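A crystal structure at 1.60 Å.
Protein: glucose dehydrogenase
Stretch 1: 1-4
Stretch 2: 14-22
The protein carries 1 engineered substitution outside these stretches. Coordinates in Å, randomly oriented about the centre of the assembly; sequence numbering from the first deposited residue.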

# COMPACT_ATOMS: atom_id res chain seq x y z
N MET A 1 7.84 44.27 -11.05
CA MET A 1 8.63 43.15 -11.56
C MET A 1 7.86 42.35 -12.61
O MET A 1 6.63 42.38 -12.66
N LYS A 2 8.63 41.61 -13.41
CA LYS A 2 8.08 40.75 -14.45
C LYS A 2 7.74 39.39 -13.87
O LYS A 2 8.40 38.94 -12.96
N ALA A 3 6.69 38.77 -14.41
CA ALA A 3 6.29 37.41 -14.02
C ALA A 3 5.66 36.71 -15.23
O ALA A 3 5.19 37.37 -16.17
N ILE A 4 5.65 35.39 -15.22
CA ILE A 4 5.07 34.59 -16.28
C ILE A 4 3.80 33.96 -15.72
O ILE A 4 3.84 33.29 -14.69
N VAL A 14 2.05 34.18 -20.57
CA VAL A 14 2.49 35.49 -20.98
C VAL A 14 3.21 36.24 -19.88
O VAL A 14 3.09 35.91 -18.71
N VAL A 15 3.96 37.26 -20.28
CA VAL A 15 4.62 38.14 -19.34
C VAL A 15 3.66 39.20 -18.84
O VAL A 15 2.98 39.88 -19.63
N ILE A 16 3.61 39.32 -17.52
CA ILE A 16 2.91 40.37 -16.82
C ILE A 16 3.85 41.15 -15.92
O ILE A 16 4.99 40.76 -15.70
N GLU A 17 3.35 42.26 -15.39
CA GLU A 17 4.04 43.01 -14.35
C GLU A 17 3.17 43.22 -13.13
O GLU A 17 1.94 43.46 -13.25
N LYS A 18 3.79 43.15 -11.96
CA LYS A 18 3.13 43.40 -10.71
C LYS A 18 4.18 43.83 -9.72
O LYS A 18 5.38 43.68 -9.96
N PRO A 19 3.75 44.43 -8.62
CA PRO A 19 4.72 44.96 -7.66
C PRO A 19 5.58 43.84 -7.06
O PRO A 19 5.07 42.73 -6.89
N ARG A 20 6.82 44.15 -6.72
CA ARG A 20 7.61 43.22 -5.93
C ARG A 20 6.90 42.97 -4.62
O ARG A 20 6.45 43.91 -3.97
N PRO A 21 6.82 41.72 -4.19
CA PRO A 21 6.25 41.44 -2.88
C PRO A 21 7.19 41.90 -1.75
O PRO A 21 8.40 42.04 -1.96
N GLU A 22 6.58 42.23 -0.61
CA GLU A 22 7.31 42.57 0.60
C GLU A 22 7.08 41.44 1.61
O GLU A 22 5.96 40.96 1.81

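How does the first part of stretch 2 meet the other strand? Residues 14-17 run antiparallel to 2-4, and as in any extended strand successive side chains alternate between the faces. Val14, chi1 m, points its CA-to-CB bond away, and its contribution comes from the backbone: its O receives a CA-H...O contact from CA of Ile4 at 3.4 Å. Val15, chi1 t, lies on the same face as Ile4, Lys2 and Glu17. Ile4 adopts m for both chi1 and chi2, which carries its end nearer to the neighbouring strand, and its CD1 packs 3.6 Å from CG2 of Val15. The other methyl of Val15, CG1, sits 4.1 Å from CG of Lys2.

What occupies the opposite face? Here Ile16, with chi1 p and chi2 t, faces Ala3, and CG1 of Ile16 lies 3.9 Å from CB of Ala3. The contact rests on a hydrogen-bonded backbone pair: N of Ile16 donates to O of Ala3 at 2.8 Å, and N of Ala3 donates to O of Ile16 at 2.9 Å. Within this pair the isoleucine side chain lies alongside the small, buried alanine.

Does Glu17 pair its charge with Lys2? It does not; the two meet through their aliphatic portions, CG of Glu17 lying 4.2 Å from CG of Lys2. Glu17 takes m then t, while Lys2 follows its m chi1 with three t angles, an extended chain that leaves NZ of Lys2 5.7 Å from OE1 of Glu17, too distant for a salt bridge. In the backbone, CA of Glu17 makes a CA-H...O contact of 3.2 Å with O of Met1.

How is the chain's first residue held? Lys18 grips its backbone twice: N of Met1 donates to O of Lys18 at 2.8 Å, and N of Lys18 donates to O of Met1 at 3.0 Å. The Lys18 side chain, p, t, p and t, starts sideways, but its end leads away, with NZ hydrogen-bonded elsewhere in the structure; its CG still comes within 4.3 Å of CE of Met1.

What does the Met1 side chain touch as stretch 2 continues? With chi1 p and the next two angles t, it reaches along the loop, where its CE lies 3.8 Å from O of Pro19, whose own CA-to-CB bond points away. SD of Met1 is 4.1 Å from CG of Arg20, with chi1 between wells. CE then packs 3.4 Å from CD of Pro21, an apolar contact against a C-gamma endo ring.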

# COMPACT_ATOMS: atom_id res chain seq x y z
CB MET A 1 8.99 42.23 -10.44
CG MET A 1 7.85 41.44 -9.95
SD MET A 1 8.34 40.42 -8.67
CE MET A 1 6.99 39.69 -8.17
CB LYS A 2 9.04 40.58 -15.62
CG LYS A 2 9.07 41.88 -16.50
CD LYS A 2 10.02 41.83 -17.70
CE LYS A 2 10.03 43.19 -18.43
NZ LYS A 2 10.99 43.23 -19.57
CB ALA A 3 5.34 37.45 -12.89
CB ILE A 4 6.05 33.48 -16.77
CG1 ILE A 4 7.37 34.10 -17.25
CG2 ILE A 4 5.40 32.66 -17.86
CD1 ILE A 4 7.26 35.09 -18.35
CB VAL A 14 1.29 36.34 -21.41
CG1 VAL A 14 0.63 35.69 -22.64
CG2 VAL A 14 0.30 36.48 -20.28
CB VAL A 15 5.87 38.85 -19.93
CG1 VAL A 15 6.56 39.63 -18.85
CG2 VAL A 15 6.81 37.85 -20.54
CB ILE A 16 1.75 39.82 -15.99
CG1 ILE A 16 2.24 38.87 -14.88
CG2 ILE A 16 0.76 39.06 -16.88
CD1 ILE A 16 1.17 38.56 -13.88
CB GLU A 17 4.53 44.34 -14.86
CG GLU A 17 5.60 44.17 -15.93
CD GLU A 17 5.98 45.48 -16.56
OE1 GLU A 17 7.14 45.87 -16.38
OE2 GLU A 17 5.12 46.09 -17.22
CB LYS A 18 2.41 42.13 -10.24
CG LYS A 18 3.35 40.95 -9.97
CD LYS A 18 2.62 39.87 -9.15
CE LYS A 18 1.61 39.17 -9.95
NZ LYS A 18 0.85 38.17 -9.10
CB PRO A 19 3.85 45.58 -6.57
CG PRO A 19 2.52 45.78 -7.19
CD PRO A 19 2.36 44.69 -8.22
CB ARG A 20 8.94 43.83 -5.59
CG ARG A 20 10.13 43.20 -6.19
CD ARG A 20 11.38 43.82 -5.62
NE ARG A 20 12.21 44.36 -6.67
CZ ARG A 20 13.44 44.81 -6.47
NH1 ARG A 20 14.13 45.26 -7.50
NH2 ARG A 20 13.95 44.84 -5.24
CB PRO A 21 6.11 39.93 -2.90
CG PRO A 21 7.22 39.52 -3.70
CD PRO A 21 7.24 40.48 -4.85
CB GLU A 22 6.83 43.92 1.19
CG GLU A 22 6.87 45.07 0.19
CD GLU A 22 6.50 46.42 0.81
OE1 GLU A 22 5.76 46.44 1.82
OE2 GLU A 22 6.96 47.45 0.29